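Local coordinates for sortase family protein (Clostridium perfringens, PDB 6IXZ), which probably acts as a class C sortase, a cysteine transpeptidase of the kind that links pilin subunits through an acyl-thioester intermediate, at residues Val26-Ile30 with Ile135-Asp139; Leu61-Pro67 with Val130-Leu136; Ile33-Asn37 with Thr94-Gly99. All blocks are in the same frame, centred on the assembly; numbering follows the deposited sequence.

Interaction 1 (Val26-Ile30 with Ile135-Asp139)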
loop_
_atom_site.group_PDB
_atom_site.type_symbol
_atom_site.label_atom_id
_atom_site.label_comp_id
_atom_site.label_asym_id
_atom_site.label_seq_id
_atom_site.Cartn_x
_atom_site.Cartn_y
_atom_site.Cartn_z
ATOM N N VAL A 26 -14.789 6.986 11.484
ATOM C CA VAL A 26 -13.531 7.098 10.743
ATOM C C VAL A 26 -12.386 7.427 11.699
ATOM O O VAL A 26 -11.329 6.783 11.657
ATOM C CB VAL A 26 -13.589 8.197 9.652
ATOM C CG1 VAL A 26 -12.274 8.250 8.877
ATOM C CG2 VAL A 26 -14.770 7.973 8.708
ATOM N N ASP A 27 -12.602 8.436 12.552
ATOM C CA ASP A 27 -11.637 8.818 13.601
ATOM C C ASP A 27 -11.231 7.626 14.438
ATOM O O ASP A 27 -10.056 7.406 14.713
ATOM C CB ASP A 27 -12.231 9.878 14.539
ATOM C CG ASP A 27 -12.099 11.291 13.991
ATOM O OD1 ASP A 27 -11.620 11.440 12.856
ATOM O OD2 ASP A 27 -12.403 12.259 14.726
ATOM N N ASP A 28 -12.210 6.858 14.883
ATOM C CA ASP A 28 -11.902 5.755 15.778
ATOM C C ASP A 28 -11.186 4.612 15.050
ATOM O O ASP A 28 -10.319 3.955 15.624
ATOM C CB ASP A 28 -13.156 5.296 16.543
ATOM C CG ASP A 28 -13.386 6.121 17.835
ATOM O OD1 ASP A 28 -12.586 5.988 18.797
ATOM O OD2 ASP A 28 -14.306 6.968 17.859
ATOM N N LEU A 29 -11.457 4.457 13.758
ATOM C CA LEU A 29 -10.753 3.456 12.956
ATOM C C LEU A 29 -9.276 3.852 12.742
ATOM O O LEU A 29 -8.375 3.055 12.933
ATOM C CB LEU A 29 -11.448 3.250 11.602
ATOM C CG LEU A 29 -10.701 2.260 10.694
ATOM C CD1 LEU A 29 -10.586 0.902 11.370
ATOM C CD2 LEU A 29 -11.357 2.133 9.320
ATOM N N ILE A 30 -9.041 5.110 12.408
ATOM C CA ILE A 30 -7.678 5.620 12.240
ATOM C C ILE A 30 -6.861 5.511 13.537
ATOM O O ILE A 30 -5.661 5.186 13.518
ATOM C CB ILE A 30 -7.738 7.094 11.785
ATOM C CG1 ILE A 30 -8.409 7.196 10.405
ATOM C CG2 ILE A 30 -6.354 7.733 11.793
ATOM C CD1 ILE A 30 -7.518 6.835 9.241
ATOM N N ILE A 135 -6.607 7.155 1.568
ATOM C CA ILE A 135 -6.819 5.989 2.422
ATOM C C ILE A 135 -7.626 6.433 3.642
ATOM O O ILE A 135 -7.204 7.328 4.369
ATOM C CB ILE A 135 -5.479 5.416 2.907
ATOM C CG1 ILE A 135 -4.606 5.006 1.706
ATOM C CG2 ILE A 135 -5.702 4.281 3.895
ATOM C CD1 ILE A 135 -4.866 3.623 1.165
ATOM N N LEU A 136 -8.842 5.913 3.780
ATOM C CA LEU A 136 -9.739 6.305 4.870
ATOM C C LEU A 136 -9.760 7.827 5.063
ATOM O O LEU A 136 -9.585 8.328 6.179
ATOM C CB LEU A 136 -9.342 5.592 6.173
ATOM C CG LEU A 136 -9.697 4.105 6.301
ATOM C CD1 LEU A 136 -9.956 3.447 4.959
ATOM C CD2 LEU A 136 -8.625 3.348 7.054
ATOM N N LYS A 137 -9.962 8.551 3.968
ATOM C CA LYS A 137 -10.155 10.010 3.998
ATOM C C LYS A 137 -8.867 10.810 4.175
ATOM O O LYS A 137 -8.878 12.035 4.091
ATOM C CB LYS A 137 -11.148 10.407 5.093
ATOM C CG LYS A 137 -12.502 9.752 4.949
ATOM C CD LYS A 137 -13.293 10.402 3.833
ATOM C CE LYS A 137 -14.066 11.609 4.335
ATOM N NZ LYS A 137 -14.879 12.211 3.241
ATOM N N LYS A 138 -7.752 10.115 4.365
ATOM C CA LYS A 138 -6.455 10.768 4.382
ATOM C C LYS A 138 -5.909 10.895 2.982
ATOM O O LYS A 138 -6.009 9.968 2.169
ATOM C CB LYS A 138 -5.473 9.997 5.257
ATOM C CG LYS A 138 -5.809 10.042 6.741
ATOM C CD LYS A 138 -4.616 9.628 7.581
ATOM C CE LYS A 138 -3.813 10.831 8.053
ATOM N NZ LYS A 138 -4.269 11.318 9.391
ATOM N N ASP A 139 -5.396 12.088 2.689
ATOM C CA ASP A 139 -4.627 12.331 1.490
ATOM C C ASP A 139 -3.152 12.348 1.863
ATOM O O ASP A 139 -2.729 13.182 2.674
ATOM C CB ASP A 139 -5.013 13.683 0.900
ATOM C CG ASP A 139 -6.430 13.703 0.343
ATOM O OD1 ASP A 139 -6.998 12.633 0.018
ATOM O OD2 ASP A 139 -6.943 14.816 0.156
#
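An apolar contact near the surface sets one flank of helix 23-41 against the tight turn between strands 130-135 and 138-150 of the sortase beta-barrel. The two strands form a beta-hairpin with a two-residue type I' turn, closed by Lys138 N to Ile135 O at 2.8 Å and Ile135 N to Lys138 O at 2.9 Å. Leu136 and Lys137 fill its two corner positions, both with positive phi, and this places Leu136 on the helix side. Its side chain meets two neighbouring helix residues: Leu29 CD2 lies 3.8 Å from Leu136 CD2, and Ile30 CD1 lies 3.8 Å from Leu136 CB. One turn earlier, Val26 CG1 rests 3.8 Å from the carbonyl Leu136 O and 4.2 Å from Lys137 CG. The lysines give only their aliphatic parts; Lys138 CD approaches Ile30 CD1 at 4.4 Å, while the Lys137 amine turns away to a weak hydrogen bond with Asn19. No hydrogen bond joins the two segments, so shape and apolar burial, about 250 Å² in all, hold them together. Leu136 also touches Ile18 of helix 5-18, and Ile135 touches Pro97 and Val98, so the hairpin end sits between both N-terminal helices and the loop preceding strand 103-109.

Interaction 2 (Leu61-Pro67 with Val130-Leu136)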
loop_
_atom_site.group_PDB
_atom_site.type_symbol
_atom_site.label_atom_id
_atom_site.label_comp_id
_atom_site.label_asym_id
_atom_site.label_seq_id
_atom_site.Cartn_x
_atom_site.Cartn_y
_atom_site.Cartn_z
ATOM N N LEU A 61 -9.033 -0.285 1.243
ATOM C CA LEU A 61 -8.678 0.783 2.174
ATOM C C LEU A 61 -8.640 2.152 1.488
ATOM O O LEU A 61 -8.502 3.187 2.141
ATOM C CB LEU A 61 -7.284 0.513 2.728
ATOM C CG LEU A 61 -7.028 -0.883 3.289
ATOM C CD1 LEU A 61 -5.573 -1.008 3.716
ATOM C CD2 LEU A 61 -7.967 -1.140 4.454
ATOM N N GLY A 62 -8.682 2.145 0.167
ATOM C CA GLY A 62 -8.618 3.373 -0.590
ATOM C C GLY A 62 -7.979 3.107 -1.930
ATOM O O GLY A 62 -8.051 1.975 -2.441
ATOM N N TYR A 63 -7.278 4.109 -2.459
ATOM C CA TYR A 63 -6.514 3.936 -3.689
ATOM C C TYR A 63 -5.203 4.754 -3.789
ATOM O O TYR A 63 -4.944 5.688 -3.024
ATOM C CB TYR A 63 -7.401 4.244 -4.894
ATOM C CG TYR A 63 -7.975 5.640 -4.879
ATOM C CD1 TYR A 63 -7.421 6.653 -5.662
ATOM C CD2 TYR A 63 -9.039 5.959 -4.042
ATOM C CE1 TYR A 63 -7.930 7.946 -5.613
ATOM C CE2 TYR A 63 -9.555 7.237 -3.992
ATOM C CZ TYR A 63 -9.025 8.215 -4.798
ATOM O OH TYR A 63 -9.562 9.479 -4.746
ATOM N N ILE A 64 -4.404 4.401 -4.779
ATOM C CA ILE A 64 -3.165 5.081 -5.053
ATOM C C ILE A 64 -3.233 5.734 -6.433
ATOM O O ILE A 64 -3.790 5.167 -7.376
ATOM C CB ILE A 64 -1.957 4.105 -4.961
ATOM C CG1 ILE A 64 -0.644 4.822 -5.255
ATOM C CG2 ILE A 64 -2.128 2.907 -5.899
ATOM C CD1 ILE A 64 0.578 4.047 -4.805
ATOM N N GLU A 65 -2.695 6.946 -6.534
ATOM C CA GLU A 65 -2.517 7.611 -7.830
ATOM C C GLU A 65 -1.046 7.908 -8.083
ATOM O O GLU A 65 -0.340 8.333 -7.175
ATOM C CB GLU A 65 -3.297 8.926 -7.878
ATOM C CG GLU A 65 -4.771 8.806 -7.572
ATOM C CD GLU A 65 -5.475 10.141 -7.735
ATOM O OE1 GLU A 65 -6.275 10.275 -8.681
ATOM O OE2 GLU A 65 -5.106 11.092 -7.013
ATOM N N ILE A 66 -0.578 7.590 -9.287
ATOM C CA ILE A 66 0.775 7.936 -9.738
ATOM C C ILE A 66 0.670 8.681 -11.074
ATOM O O ILE A 66 0.646 8.075 -12.142
ATOM C CB ILE A 66 1.674 6.683 -9.915
ATOM C CG1 ILE A 66 1.540 5.718 -8.718
ATOM C CG2 ILE A 66 3.129 7.094 -10.086
ATOM C CD1 ILE A 66 2.372 4.463 -8.838
ATOM N N PRO A 67 0.634 10.020 -11.020
ATOM C CA PRO A 67 0.321 10.833 -12.224
ATOM C C PRO A 67 1.270 10.624 -13.411
ATOM O O PRO A 67 0.840 10.463 -14.565
ATOM C CB PRO A 67 0.400 12.283 -11.718
ATOM C CG PRO A 67 0.497 12.229 -10.236
ATOM C CD PRO A 67 0.849 10.829 -9.807
ATOM N N VAL A 130 6.492 11.335 -7.753
ATOM C CA VAL A 130 5.543 11.460 -6.650
ATOM C C VAL A 130 4.398 10.465 -6.801
ATOM O O VAL A 130 4.033 10.066 -7.904
ATOM C CB VAL A 130 4.975 12.894 -6.531
ATOM C CG1 VAL A 130 6.052 13.871 -6.073
ATOM C CG2 VAL A 130 4.357 13.334 -7.849
ATOM N N PHE A 131 3.861 10.032 -5.674
ATOM C CA PHE A 131 2.621 9.295 -5.708
ATOM C C PHE A 131 1.762 9.622 -4.508
ATOM O O PHE A 131 2.235 10.126 -3.487
ATOM C CB PHE A 131 2.898 7.784 -5.814
ATOM C CG PHE A 131 3.694 7.226 -4.686
ATOM C CD1 PHE A 131 3.063 6.770 -3.546
ATOM C CD2 PHE A 131 5.060 7.088 -4.788
ATOM C CE1 PHE A 131 3.776 6.134 -2.554
ATOM C CE2 PHE A 131 5.775 6.470 -3.785
ATOM C CZ PHE A 131 5.132 5.980 -2.678
ATOM N N TYR A 132 0.469 9.427 -4.675
ATOM C CA TYR A 132 -0.484 9.909 -3.720
ATOM C C TYR A 132 -1.296 8.726 -3.259
ATOM O O TYR A 132 -1.625 7.856 -4.062
ATOM C CB TYR A 132 -1.405 10.931 -4.373
ATOM C CG TYR A 132 -0.692 12.138 -4.948
ATOM C CD1 TYR A 132 -0.171 13.120 -4.117
ATOM C CD2 TYR A 132 -0.618 12.337 -6.329
ATOM C CE1 TYR A 132 0.460 14.243 -4.639
ATOM C CE2 TYR A 132 -0.003 13.462 -6.861
ATOM C CZ TYR A 132 0.552 14.407 -6.014
ATOM O OH TYR A 132 1.118 15.564 -6.543
ATOM N N LEU A 133 -1.574 8.694 -1.963
ATOM C CA LEU A 133 -2.461 7.707 -1.372
ATOM C C LEU A 133 -3.714 8.400 -0.866
ATOM O O LEU A 133 -3.640 9.412 -0.162
ATOM C CB LEU A 133 -1.774 7.016 -0.188
ATOM C CG LEU A 133 -0.488 6.266 -0.504
ATOM C CD1 LEU A 133 -0.065 5.416 0.675
ATOM C CD2 LEU A 133 -0.694 5.408 -1.734
ATOM N N HIS A 134 -4.839 7.731 -1.068
ATOM C CA HIS A 134 -6.137 8.186 -0.585
ATOM C C HIS A 134 -6.785 7.101 0.244
ATOM O O HIS A 134 -7.342 6.162 -0.314
ATOM C CB HIS A 134 -7.009 8.513 -1.797
ATOM C CG HIS A 134 -6.512 9.689 -2.566
ATOM N ND1 HIS A 134 -6.526 10.957 -2.036
ATOM C CD2 HIS A 134 -5.810 9.773 -3.716
ATOM C CE1 HIS A 134 -5.983 11.795 -2.895
ATOM N NE2 HIS A 134 -5.528 11.101 -3.917
ATOM N N ILE A 135 -6.607 7.155 1.568
ATOM C CA ILE A 135 -6.819 5.989 2.422
ATOM C C ILE A 135 -7.626 6.433 3.642
ATOM O O ILE A 135 -7.204 7.328 4.369
ATOM C CB ILE A 135 -5.479 5.416 2.907
ATOM C CG1 ILE A 135 -4.606 5.006 1.706
ATOM C CG2 ILE A 135 -5.702 4.281 3.895
ATOM C CD1 ILE A 135 -4.866 3.623 1.165
ATOM N N LEU A 136 -8.842 5.913 3.780
ATOM C CA LEU A 136 -9.739 6.305 4.870
ATOM C C LEU A 136 -9.760 7.827 5.063
ATOM O O LEU A 136 -9.585 8.328 6.179
ATOM C CB LEU A 136 -9.342 5.592 6.173
ATOM C CG LEU A 136 -9.697 4.105 6.301
ATOM C CD1 LEU A 136 -9.956 3.447 4.959
ATOM C CD2 LEU A 136 -8.625 3.348 7.054
#
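Antiparallel pairing of strands 60-66 and 130-135 closes the eight-stranded beta-barrel of the sortase fold by joining the first strand of the sheet order to the last. Tyr63 with His134 and Glu65 with Tyr132 are hydrogen-bonded pairs: Tyr63 N to His134 O is 3.0 Å, and His134 N to Tyr63 O, Glu65 N to Tyr132 O and Tyr132 N to Glu65 O are each 2.8 Å. Leu136 N adds a bond of 3.2 Å to Leu61 O. Gly62 faces Ile135 in a non-hydrogen-bonded pair; a CB there would clash with His134 O, and Gly62 CA comes within 3.1 Å of that oxygen. On the face bearing Tyr63, Glu65, Tyr132 and His134, His134 CB sits over the Tyr63 ring, 3.7 Å from its centroid, a CH-pi contact. His134 NE2 donates to Glu65 OE2 at 3.1 Å, and ND1 pairs with Asp139, so the imidazole bridges two carboxylates. The other face is apolar, with Ile64 CG1 3.6 Å from Leu133 CD2 and Ile64 CD1 3.9 Å from Phe131 CD1. Ile64 and Phe131 pack inward on Leu169 of strand 165-173, while strands 71-77 and 138-150 flank the pair.

Interaction 3 (Ile33-Asn37 with Thr94-Gly99)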
loop_
_atom_site.group_PDB
_atom_site.type_symbol
_atom_site.label_atom_id
_atom_site.label_comp_id
_atom_site.label_asym_id
_atom_site.label_seq_id
_atom_site.Cartn_x
_atom_site.Cartn_y
_atom_site.Cartn_z
ATOM N N ILE A 33 -5.887 1.804 13.858
ATOM C CA ILE A 33 -4.798 1.546 12.929
ATOM C C ILE A 33 -3.493 2.170 13.424
ATOM O O ILE A 33 -2.403 1.579 13.305
ATOM C CB ILE A 33 -5.119 2.096 11.538
ATOM C CG1 ILE A 33 -6.305 1.333 10.935
ATOM C CG2 ILE A 33 -3.893 2.005 10.639
ATOM C CD1 ILE A 33 -6.907 2.008 9.728
ATOM N N ASN A 34 -3.598 3.389 13.952
ATOM C CA ASN A 34 -2.424 4.071 14.449
ATOM C C ASN A 34 -1.802 3.270 15.595
ATOM O O ASN A 34 -0.597 3.042 15.592
ATOM C CB ASN A 34 -2.763 5.519 14.861
ATOM C CG ASN A 34 -2.670 6.482 13.700
ATOM O OD1 ASN A 34 -2.034 6.177 12.693
ATOM N ND2 ASN A 34 -3.298 7.652 13.828
ATOM N N LYS A 35 -2.647 2.691 16.457
ATOM C CA LYS A 35 -2.198 1.841 17.580
ATOM C C LYS A 35 -1.511 0.583 17.086
ATOM O O LYS A 35 -0.472 0.173 17.604
ATOM C CB LYS A 35 -3.387 1.397 18.428
ATOM C CG LYS A 35 -3.416 1.985 19.819
ATOM C CD LYS A 35 -4.121 1.054 20.798
ATOM C CE LYS A 35 -3.756 1.395 22.235
ATOM N NZ LYS A 35 -4.834 1.040 23.202
ATOM N N TYR A 36 -2.139 -0.062 16.117
ATOM C CA TYR A 36 -1.576 -1.248 15.488
ATOM C C TYR A 36 -0.171 -1.009 14.939
ATOM O O TYR A 36 0.784 -1.661 15.362
ATOM C CB TYR A 36 -2.499 -1.714 14.360
ATOM C CG TYR A 36 -1.882 -2.803 13.532
ATOM C CD1 TYR A 36 -1.708 -4.075 14.059
ATOM C CD2 TYR A 36 -1.282 -2.512 12.306
ATOM C CE1 TYR A 36 -1.095 -5.070 13.316
ATOM C CE2 TYR A 36 -0.668 -3.500 11.554
ATOM C CZ TYR A 36 -0.580 -4.776 12.060
ATOM O OH TYR A 36 0.036 -5.746 11.308
ATOM N N ASN A 37 -0.022 0.033 14.123
ATOM C CA ASN A 37 1.288 0.402 13.538
ATOM C C ASN A 37 2.371 0.650 14.601
ATOM O O ASN A 37 3.547 0.369 14.382
ATOM C CB ASN A 37 1.147 1.667 12.652
ATOM C CG ASN A 37 0.534 1.377 11.285
ATOM O OD1 ASN A 37 0.372 0.222 10.885
ATOM N ND2 ASN A 37 0.238 2.427 10.544
ATOM N N THR A 94 3.396 -5.479 7.466
ATOM C CA THR A 94 3.900 -4.117 7.213
ATOM C C THR A 94 2.863 -3.126 7.675
ATOM O O THR A 94 1.729 -3.492 7.909
ATOM C CB THR A 94 4.317 -3.860 5.730
ATOM O OG1 THR A 94 3.150 -3.701 4.900
ATOM C CG2 THR A 94 5.170 -5.016 5.212
ATOM N N SER A 95 3.272 -1.871 7.873
ATOM C CA SER A 95 2.371 -0.820 8.328
ATOM C C SER A 95 1.161 -0.676 7.415
ATOM O O SER A 95 1.278 -0.885 6.220
ATOM C CB SER A 95 3.140 0.509 8.385
ATOM O OG SER A 95 4.259 0.375 9.249
ATOM N N LEU A 96 -0.021 -0.433 7.975
ATOM C CA LEU A 96 -1.132 0.024 7.166
ATOM C C LEU A 96 -0.858 1.482 6.758
ATOM O O LEU A 96 -0.285 2.259 7.526
ATOM C CB LEU A 96 -2.445 -0.076 7.917
ATOM C CG LEU A 96 -2.981 -1.486 8.203
ATOM C CD1 LEU A 96 -4.141 -1.454 9.178
ATOM C CD2 LEU A 96 -3.373 -2.164 6.902
ATOM N N PRO A 97 -1.231 1.828 5.525
ATOM C CA PRO A 97 -0.709 2.995 4.850
ATOM C C PRO A 97 -1.480 4.230 5.241
ATOM O O PRO A 97 -2.130 4.839 4.403
ATOM C CB PRO A 97 -0.933 2.665 3.381
ATOM C CG PRO A 97 -2.194 1.885 3.405
ATOM C CD PRO A 97 -2.050 0.997 4.619
ATOM N N VAL A 98 -1.447 4.568 6.521
ATOM C CA VAL A 98 -2.053 5.797 6.964
ATOM C C VAL A 98 -0.993 6.851 7.349
ATOM O O VAL A 98 -1.337 7.867 7.968
ATOM C CB VAL A 98 -3.021 5.582 8.151
ATOM C CG1 VAL A 98 -4.266 4.817 7.711
ATOM C CG2 VAL A 98 -2.338 4.897 9.316
ATOM N N GLY A 99 0.294 6.552 7.138
ATOM C CA GLY A 99 1.329 7.508 7.521
ATOM C C GLY A 99 1.699 7.528 8.999
ATOM O O GLY A 99 1.066 6.903 9.836
HETATM O O HOH W 1 4.286 0.910 11.771
#
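Asn37 reaches from helix 23-41 across the backbone of Leu96 and holds it at both polar ends: Leu96 N donates to Asn37 OD1 at 3.0 Å, and Asn37 ND2 donates to Leu96 O at 3.1 Å. The carboxamide thus pairs with the NH and CO of one residue, much as a neighbouring strand would. One turn back, Ile33 CG2 lies 3.5 Å from Val98 CG2 and 3.7 Å from Leu96 CB, so an apolar patch flanks the amide pair. In the sortase barrel, segment 94-99 belongs to the loop from strand 88-90 to strand 103-109, and helix 23-41 packs over it. An inverse gamma turn centred on Pro97, with Val98 N 2.8 Å from Leu96 O, bends this loop so that Leu96 and Val98 point toward the helix while Pro97 points away, onto Leu133 and Ile135. Leu96 O accepts from both Val98 N and Asn37 ND2. A water joins the helix backbone to the loop, donating to Asn37 O at 2.8 Å and accepting from Ser95 OG at 2.6 Å; this hydroxyl is also hydrogen-bonded to His104 N. Tyr36 borders the contact, its CD2 4.4 Å from Leu96 CD1, and packs beyond it on Leu49 and Pro50.

How the interactions relate
Interactions 1 and 3 use successive parts of helix 23-41, the first at the surface, by van der Waals contact without a hydrogen bond, the second buried and combining apolar packing with side-chain-to-backbone hydrogen bonds and a water. Interaction 2, closest to the chain centre and partly buried, differs in kind: a backbone ladder whose apolar Ile64 and Leu133 face turns into the barrel and whose other face is polar. It shares Ile135 and Leu136 with interaction 1, and a probable hydrogen bond from His134 ND1 to Asp139 OD1, 2.7 Å long, ties them. All three converge around the hairpin end: Leu136 CD2 is 3.4 Å from Ile33 CD1, and Ile135 CG2 is 3.7 Å from Pro97 O.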